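Local coordinates for ATP-dependent DNA ligase (Mycobacterium tuberculosis, PDB 6NHX), which joins breaks in double-stranded DNA at the expense of ATP, working with Ku in mycobacterial non-homologous end joining, at residues A9-T14 against S172-G177; F3-L8 against L38-H43. The protein carries 1 engineered substitution. One frame throughout, in Å; residues are numbered along the deposited sequence.

Contact 1. Residues A9-T14 against S172-G177; sequences APMLAT and SRYQPG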
ATOM      1  N   ALA A   9      13.871 -10.317   4.321  1.00 17.72           N
ATOM      2  CA  ALA A   9      13.077  -9.506   3.416  1.00 19.11           C
ATOM      3  C   ALA A   9      11.678 -10.100   3.326  1.00 18.07           C
ATOM      4  O   ALA A   9      11.506 -11.313   3.473  1.00 18.59           O
ATOM      5  CB  ALA A   9      13.702  -9.471   2.013  1.00 23.20           C
ATOM      6  N   PRO A  10      10.665  -9.269   3.098  1.00 18.20           N
ATOM      7  CA  PRO A  10       9.286  -9.769   3.126  1.00 16.11           C
ATOM      8  C   PRO A  10       8.973 -10.679   1.948  1.00 17.69           C
ATOM      9  O   PRO A  10       9.504 -10.526   0.844  1.00 18.02           O
ATOM     10  CB  PRO A  10       8.440  -8.492   3.056  1.00 20.32           C
ATOM     11  CG  PRO A  10       9.380  -7.362   3.352  1.00 32.79           C
ATOM     12  CD  PRO A  10      10.729  -7.813   2.898  1.00 19.39           C
ATOM     13  N   MET A  11       8.102 -11.645   2.221  1.00 13.84           N
ATOM     14  CA  MET A  11       7.474 -12.458   1.192  1.00 14.68           C
ATOM     15  C   MET A  11       6.444 -11.613   0.447  1.00 14.17           C
ATOM     16  O   MET A  11       5.824 -10.711   1.010  1.00 13.71           O
ATOM     17  CB  MET A  11       6.778 -13.628   1.884  1.00 14.36           C
ATOM     18  CG  MET A  11       6.178 -14.664   0.955  1.00 17.05           C
ATOM     19  SD  MET A  11       5.601 -16.081   1.910  1.00 15.54           S
ATOM     20  CE  MET A  11       4.828 -17.054   0.607  1.00 13.72           C
ATOM     21  N   LEU A  12       6.255 -11.912  -0.837  1.00 14.30           N
ATOM     22  CA  LEU A  12       5.408 -11.102  -1.707  1.00 14.45           C
ATOM     23  C   LEU A  12       4.329 -11.962  -2.357  1.00 12.17           C
ATOM     24  O   LEU A  12       4.483 -13.175  -2.504  1.00 14.07           O
ATOM     25  CB  LEU A  12       6.253 -10.388  -2.765  1.00 16.36           C
ATOM     26  CG  LEU A  12       7.325  -9.452  -2.197  1.00 15.04           C
ATOM     27  CD1 LEU A  12       8.250  -8.977  -3.316  1.00 17.80           C
ATOM     28  CD2 LEU A  12       6.694  -8.264  -1.473  1.00 17.62           C
ATOM     29  N   ALA A  13       3.232 -11.299  -2.746  1.00 12.51           N
ATOM     30  CA  ALA A  13       2.048 -11.947  -3.302  1.00 11.96           C
ATOM     31  C   ALA A  13       2.006 -11.791  -4.814  1.00 13.98           C
ATOM     32  O   ALA A  13       2.547 -10.843  -5.382  1.00 16.56           O
ATOM     33  CB  ALA A  13       0.760 -11.355  -2.717  1.00 14.03           C
ATOM     34  N   THR A  14       1.351 -12.736  -5.455  1.00 12.81           N
ATOM     35  CA  THR A  14       1.176 -12.716  -6.903  1.00 11.60           C
ATOM     36  C   THR A  14      -0.192 -12.143  -7.247  1.00 13.26           C
ATOM     37  O   THR A  14      -1.199 -12.551  -6.659  1.00 12.93           O
ATOM     38  CB  THR A  14       1.235 -14.141  -7.434  1.00 11.47           C
ATOM     39  OG1 THR A  14       2.457 -14.759  -7.013  1.00 17.75           O
ATOM     40  CG2 THR A  14       1.217 -14.146  -8.926  1.00 14.63           C
ATOM     41  N   SER A 172       1.243 -23.152   3.588  1.00 15.63           N
ATOM     42  CA  SER A 172       2.417 -22.552   2.964  1.00 17.35           C
ATOM     43  C   SER A 172       3.469 -22.113   3.987  1.00 15.45           C
ATOM     44  O   SER A 172       3.153 -21.593   5.064  1.00 14.47           O
ATOM     45  CB  SER A 172       2.037 -21.382   2.041  1.00 18.02           C
ATOM     46  OG  SER A 172       1.345 -20.345   2.707  1.00 15.97           O
ATOM     47  N   ARG A 173       4.729 -22.302   3.610  1.00 16.59           N
ATOM     48  CA  ARG A 173       5.856 -21.797   4.371  1.00 15.10           C
ATOM     49  C   ARG A 173       6.061 -20.310   4.070  1.00 15.57           C
ATOM     50  O   ARG A 173       5.466 -19.740   3.150  1.00 16.40           O
ATOM     51  CB  ARG A 173       7.110 -22.628   4.083  1.00 19.04           C
ATOM     52  CG  ARG A 173       8.144 -21.979   3.160  1.00 37.40           C
ATOM     53  CD  ARG A 173       9.274 -22.943   2.774  1.00 47.37           C
ATOM     54  NE  ARG A 173      10.128 -23.318   3.906  1.00 54.33           N
ATOM     55  CZ  ARG A 173      10.980 -22.504   4.529  1.00 56.72           C
ATOM     56  NH1 ARG A 173      11.111 -21.238   4.145  1.00 50.98           N
ATOM     57  NH2 ARG A 173      11.710 -22.961   5.545  1.00 52.95           N
ATOM     58  N   TYR A 174       6.906 -19.664   4.863  1.00 14.48           N
ATOM     59  CA  TYR A 174       7.268 -18.268   4.640  1.00 15.39           C
ATOM     60  C   TYR A 174       8.565 -18.226   3.852  1.00 15.81           C
ATOM     61  O   TYR A 174       9.571 -18.791   4.287  1.00 18.21           O
ATOM     62  CB  TYR A 174       7.439 -17.525   5.967  1.00 14.46           C
ATOM     63  CG  TYR A 174       7.444 -16.027   5.780  1.00 11.31           C
ATOM     64  CD1 TYR A 174       6.262 -15.298   5.861  1.00 13.54           C
ATOM     65  CD2 TYR A 174       8.623 -15.347   5.458  1.00 13.13           C
ATOM     66  CE1 TYR A 174       6.249 -13.906   5.672  1.00 13.30           C
ATOM     67  CE2 TYR A 174       8.617 -13.965   5.245  1.00 12.94           C
ATOM     68  CZ  TYR A 174       7.428 -13.258   5.362  1.00 13.53           C
ATOM     69  OH  TYR A 174       7.423 -11.899   5.154  1.00 14.43           O
ATOM     70  N   GLN A 175       8.540 -17.566   2.689  1.00 15.36           N
ATOM     71  CA  GLN A 175       9.681 -17.510   1.777  1.00 14.49           C
ATOM     72  C   GLN A 175      10.215 -16.086   1.692  1.00 16.03           C
ATOM     73  O   GLN A 175       9.734 -15.277   0.885  1.00 16.38           O
ATOM     74  CB  GLN A 175       9.269 -18.029   0.395  1.00 15.51           C
ATOM     75  CG  GLN A 175       8.715 -19.433   0.465  1.00 21.11           C
ATOM     76  CD  GLN A 175       8.587 -20.094  -0.885  1.00 33.93           C
ATOM     77  OE1 GLN A 175       7.505 -20.542  -1.265  1.00 34.20           O
ATOM     78  NE2 GLN A 175       9.693 -20.171  -1.616  1.00 34.20           N
ATOM     79  N   PRO A 176      11.195 -15.721   2.521  1.00 16.50           N
ATOM     80  CA  PRO A 176      11.655 -14.330   2.538  1.00 17.53           C
ATOM     81  C   PRO A 176      12.195 -13.899   1.181  1.00 16.95           C
ATOM     82  O   PRO A 176      12.919 -14.640   0.512  1.00 19.12           O
ATOM     83  CB  PRO A 176      12.757 -14.333   3.606  1.00 18.16           C
ATOM     84  CG  PRO A 176      12.447 -15.505   4.472  1.00 24.31           C
ATOM     85  CD  PRO A 176      11.841 -16.535   3.571  1.00 18.12           C
ATOM     86  N   GLY A 177      11.806 -12.693   0.776  1.00 19.50           N
ATOM     87  CA  GLY A 177      12.369 -12.077  -0.406  1.00 19.69           C
ATOM     88  C   GLY A 177      11.873 -12.643  -1.714  1.00 24.61           C
ATOM     89  O   GLY A 177      12.473 -12.373  -2.755  1.00 29.74           O
TER
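Met11 and Tyr174 carry this contact, which holds the loop between strands 164-169 and 179-180 against the start of strand 12-15 within the nucleotidyltransferase (adenylation) domain. Met11 N donates to Tyr174 OH at 3.0 Å, almost straight at 172°, and the same hydroxyl is hydrogen-bonded to Asp78 OD2, two partners that fix the tip of the ring. A weaker bond, long but well aligned, runs from Gln175 N to Met11 SD at 3.4 Å. Toward the end of the loop, Gly177 N is shared between two carbonyls: Ala9 O at 3.0 Å and Pro10 O at 3.2 Å, both bonds weak and bent; Pro176 CB also touches Ala9 O, at 3.3 Å. Apolar contact comes from the methionine lying over one face of the tyrosine. Met11 CG is anti to the backbone N (chi1 -174°), and the chain stays extended out to CE, which lies 3.8 Å from Arg173 O. Met11 CB makes a CH-pi contact, 3.9 Å from the Tyr174 ring centroid and shifted toward the rim; Met11 SD follows at 4.3 Å from that centroid, a Met-aromatic contact over the face. Around the pair, Met11 packs on Cys180 of strand 179-180, Arg36 of strand 35-42 hydrogen-bonds Met11 O and touches Tyr174, and strand 105-114 adds Asp110 and Leu112 beside the tyrosine.

Contact 2. Residues F3-L8 against L38-H43; sequences FEFDNL and LVEADH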
ATOM      1  N   PHE A   3      18.242 -18.616  11.434  1.00 25.60           N
ATOM      2  CA  PHE A   3      17.347 -17.469  11.346  1.00 23.26           C
ATOM      3  C   PHE A   3      18.055 -16.191  11.789  1.00 22.81           C
ATOM      4  O   PHE A   3      18.694 -16.167  12.832  1.00 25.88           O
ATOM      5  CB  PHE A   3      16.105 -17.699  12.205  1.00 24.46           C
ATOM      6  CG  PHE A   3      15.127 -16.562  12.162  1.00 23.35           C
ATOM      7  CD1 PHE A   3      14.108 -16.545  11.233  1.00 20.01           C
ATOM      8  CD2 PHE A   3      15.238 -15.508  13.046  1.00 21.78           C
ATOM      9  CE1 PHE A   3      13.219 -15.499  11.192  1.00 21.33           C
ATOM     10  CE2 PHE A   3      14.357 -14.452  12.998  1.00 23.52           C
ATOM     11  CZ  PHE A   3      13.342 -14.449  12.069  1.00 24.11           C
ATOM     12  N   GLU A   4      17.903 -15.120  11.010  1.00 23.22           N
ATOM     13  CA  GLU A   4      18.562 -13.852  11.309  1.00 22.12           C
ATOM     14  C   GLU A   4      17.689 -12.716  10.807  1.00 22.63           C
ATOM     15  O   GLU A   4      17.495 -12.584   9.596  1.00 21.62           O
ATOM     16  CB  GLU A   4      19.918 -13.781  10.616  1.00 28.42           C
ATOM     17  CG  GLU A   4      21.021 -14.512  11.325  1.00 45.02           C
ATOM     18  CD  GLU A   4      22.376 -14.076  10.835  1.00 56.67           C
ATOM     19  OE1 GLU A   4      23.263 -14.944  10.675  1.00 60.85           O
ATOM     20  OE2 GLU A   4      22.551 -12.861  10.600  1.00 58.44           O
ATOM     21  N   PHE A   5      17.194 -11.887  11.731  1.00 21.05           N
ATOM     22  CA  PHE A   5      16.341 -10.762  11.359  1.00 22.40           C
ATOM     23  C   PHE A   5      17.038  -9.837  10.366  1.00 23.36           C
ATOM     24  O   PHE A   5      16.403  -9.315   9.440  1.00 22.24           O
ATOM     25  CB  PHE A   5      15.948  -9.999  12.627  1.00 19.51           C
ATOM     26  CG  PHE A   5      15.100  -8.778  12.367  1.00 18.73           C
ATOM     27  CD1 PHE A   5      13.779  -8.903  11.958  1.00 16.04           C
ATOM     28  CD2 PHE A   5      15.630  -7.504  12.528  1.00 23.78           C
ATOM     29  CE1 PHE A   5      13.002  -7.783  11.722  1.00 15.84           C
ATOM     30  CE2 PHE A   5      14.860  -6.381  12.289  1.00 21.78           C
ATOM     31  CZ  PHE A   5      13.549  -6.517  11.891  1.00 18.99           C
ATOM     32  N   ASP A   6      18.346  -9.638  10.525  1.00 23.55           N
ATOM     33  CA  ASP A   6      19.072  -8.661   9.726  1.00 24.48           C
ATOM     34  C   ASP A   6      19.345  -9.127   8.304  1.00 28.11           C
ATOM     35  O   ASP A   6      19.948  -8.374   7.532  1.00 34.96           O
ATOM     36  CB  ASP A   6      20.378  -8.273  10.421  1.00 32.13           C
ATOM     37  CG  ASP A   6      20.152  -7.372  11.616  1.00 42.67           C
ATOM     38  OD1 ASP A   6      19.125  -6.661  11.645  1.00 44.34           O
ATOM     39  OD2 ASP A   6      20.999  -7.377  12.532  1.00 48.87           O
ATOM     40  N   ASN A   7      18.934 -10.339   7.941  1.00 24.38           N
ATOM     41  CA  ASN A   7      18.977 -10.800   6.557  1.00 27.92           C
ATOM     42  C   ASN A   7      17.595 -10.924   5.934  1.00 28.58           C
ATOM     43  O   ASN A   7      17.487 -11.350   4.779  1.00 28.49           O
ATOM     44  CB  ASN A   7      19.690 -12.152   6.466  1.00 36.07           C
ATOM     45  CG  ASN A   7      21.193 -12.029   6.600  1.00 57.24           C
ATOM     46  OD1 ASN A   7      21.722 -10.937   6.810  1.00 64.32           O
ATOM     47  ND2 ASN A   7      21.892 -13.153   6.479  1.00 64.99           N
ATOM     48  N   LEU A   8      16.546 -10.541   6.656  1.00 26.50           N
ATOM     49  CA  LEU A   8      15.179 -10.866   6.276  1.00 24.35           C
ATOM     50  C   LEU A   8      14.602  -9.832   5.323  1.00 20.66           C
ATOM     51  O   LEU A   8      14.789  -8.625   5.507  1.00 24.46           O
ATOM     52  CB  LEU A   8      14.306 -10.895   7.528  1.00 26.12           C
ATOM     53  CG  LEU A   8      14.169 -12.195   8.304  1.00 29.09           C
ATOM     54  CD1 LEU A   8      13.027 -12.035   9.294  1.00 25.61           C
ATOM     55  CD2 LEU A   8      13.915 -13.356   7.358  1.00 25.56           C
ATOM     56  N   LEU A  38       8.986  -5.394   8.568  1.00 15.73           N
ATOM     57  CA  LEU A  38       9.374  -6.493   9.443  1.00 14.19           C
ATOM     58  C   LEU A  38       9.781  -5.878  10.774  1.00 17.65           C
ATOM     59  O   LEU A  38      10.523  -4.888  10.806  1.00 18.89           O
ATOM     60  CB  LEU A  38      10.527  -7.305   8.844  1.00 15.66           C
ATOM     61  CG  LEU A  38      10.196  -8.009   7.517  1.00 16.78           C
ATOM     62  CD1 LEU A  38      11.424  -8.727   6.992  1.00 20.70           C
ATOM     63  CD2 LEU A  38       9.037  -8.989   7.668  1.00 16.24           C
ATOM     64  N   VAL A  39       9.288  -6.453  11.864  1.00 15.94           N
ATOM     65  CA  VAL A  39       9.430  -5.867  13.193  1.00 16.65           C
ATOM     66  C   VAL A  39      10.098  -6.885  14.108  1.00 18.04           C
ATOM     67  O   VAL A  39       9.581  -7.994  14.287  1.00 16.62           O
ATOM     68  CB  VAL A  39       8.070  -5.459  13.770  1.00 15.78           C
ATOM     69  CG1 VAL A  39       8.214  -4.955  15.221  1.00 20.10           C
ATOM     70  CG2 VAL A  39       7.390  -4.422  12.868  1.00 16.79           C
ATOM     71  N   GLU A  40      11.228  -6.510  14.689  1.00 16.79           N
ATOM     72  CA  GLU A  40      11.894  -7.324  15.693  1.00 17.85           C
ATOM     73  C   GLU A  40      11.664  -6.676  17.048  1.00 20.46           C
ATOM     74  O   GLU A  40      12.054  -5.525  17.254  1.00 22.62           O
ATOM     75  CB  GLU A  40      13.391  -7.395  15.408  1.00 16.05           C
ATOM     76  CG  GLU A  40      14.180  -8.208  16.413  1.00 20.47           C
ATOM     77  CD  GLU A  40      15.651  -7.971  16.244  1.00 24.78           C
ATOM     78  OE1 GLU A  40      16.335  -8.875  15.735  1.00 22.03           O
ATOM     79  OE2 GLU A  40      16.121  -6.867  16.600  1.00 28.28           O
ATOM     80  N   ALA A  41      11.032  -7.405  17.960  1.00 17.71           N
ATOM     81  CA  ALA A  41      10.852  -6.952  19.336  1.00 19.24           C
ATOM     82  C   ALA A  41      11.692  -7.821  20.264  1.00 20.27           C
ATOM     83  O   ALA A  41      11.535  -9.046  20.267  1.00 21.93           O
ATOM     84  CB  ALA A  41       9.373  -7.054  19.714  1.00 26.07           C
ATOM     85  N   ASP A  42      12.573  -7.190  21.043  1.00 21.77           N
ATOM     86  CA  ASP A  42      13.428  -7.895  21.989  1.00 27.62           C
ATOM     87  C   ASP A  42      13.703  -6.962  23.158  1.00 36.05           C
ATOM     88  O   ASP A  42      14.055  -5.799  22.944  1.00 47.02           O
ATOM     89  CB  ASP A  42      14.756  -8.276  21.328  1.00 27.97           C
ATOM     90  CG  ASP A  42      15.524  -9.326  22.115  1.00 31.82           C
ATOM     91  OD1 ASP A  42      14.953  -9.908  23.060  1.00 33.00           O
ATOM     92  OD2 ASP A  42      16.701  -9.566  21.784  1.00 44.72           O
ATOM     93  N   HIS A  43      13.540  -7.472  24.381  1.00 33.74           N
ATOM     94  CA  HIS A  43      13.828  -6.705  25.598  1.00 34.18           C
ATOM     95  C   HIS A  43      13.073  -5.379  25.619  1.00 40.33           C
ATOM     96  O   HIS A  43      13.594  -4.344  26.044  1.00 42.61           O
ATOM     97  CB  HIS A  43      15.332  -6.511  25.801  1.00 32.32           C
ATOM     98  CG  HIS A  43      16.021  -7.717  26.363  1.00 46.80           C
ATOM     99  ND1 HIS A  43      16.381  -8.797  25.587  1.00 50.44           N
ATOM    100  CD2 HIS A  43      16.404  -8.018  27.628  1.00 50.48           C
ATOM    101  CE1 HIS A  43      16.961  -9.710  26.346  1.00 50.82           C
ATOM    102  NE2 HIS A  43      16.987  -9.262  27.589  1.00 50.80           N
TER
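Phe5 lies with one ring face against Glu40, where a 3-10 turn near the N-terminus packs on strand 35-42 of the antiparallel sheet in the nucleotidyltransferase domain common to ATP-dependent DNA ligases. Phe5 CG is anti to the backbone N (chi1 178°), which carries it toward the strand; the ring then presents one face to the glutamate. Glu40 CB sits almost exactly over the ring centre, 3.4 Å from the Phe5 centroid and only 4° off the normal, a close CH-pi contact. From there the extended Glu40 chain crosses the phenylalanine obliquely, and its carboxylate plane is inclined 35° to the ring. The chain runs from the ring centre toward the base of the phenylalanine, where Glu40 OE1 is 3.3 Å from Phe5 CB, while OE2 forms a salt bridge with Arg47 of the adjoining strand 45-50. Arg47 also bridges to Asp6 OD1, so one guanidinium ties the turn to the strand and probably offsets the negative charge of both acids. Leu38, on the same strand face as Glu40, meets the ring at its rim: its carbonyl O lies near the ring plane, 3.6 Å from Phe5 CZ, and its CB is 3.8 Å from Phe5 CE1. Backbone bonds from Asn7 N to Glu4 O and from Leu8 N to Phe5 O hold the turn, and Leu8 then faces Leu38. There the contact ends with Leu8 CB 3.6 Å from the CD1 branch of Leu38.

The first segments of contacts 2 and 1 are consecutive, Leu8 preceding Ala9, and the centres of the two contacts are 15 Å apart. They meet around two leucines: Leu8 CD2 lies 3.9 Å from Pro176 CG, and Leu38 CD1 lies 3.9 Å from Ala9 C. Strand 35-42 borders contact 1 through Arg36 and supplies Leu38 and Glu40 to contact 2. Asp78 likewise hydrogen-bonds Tyr174 and touches Leu38. Neither contact includes the metal-binding residues Asp33 and Glu163; the side chain of Pro10 in contact 1 is about 7 Å from the bound ATP, and that of Leu38 in contact 2 about 10 Å.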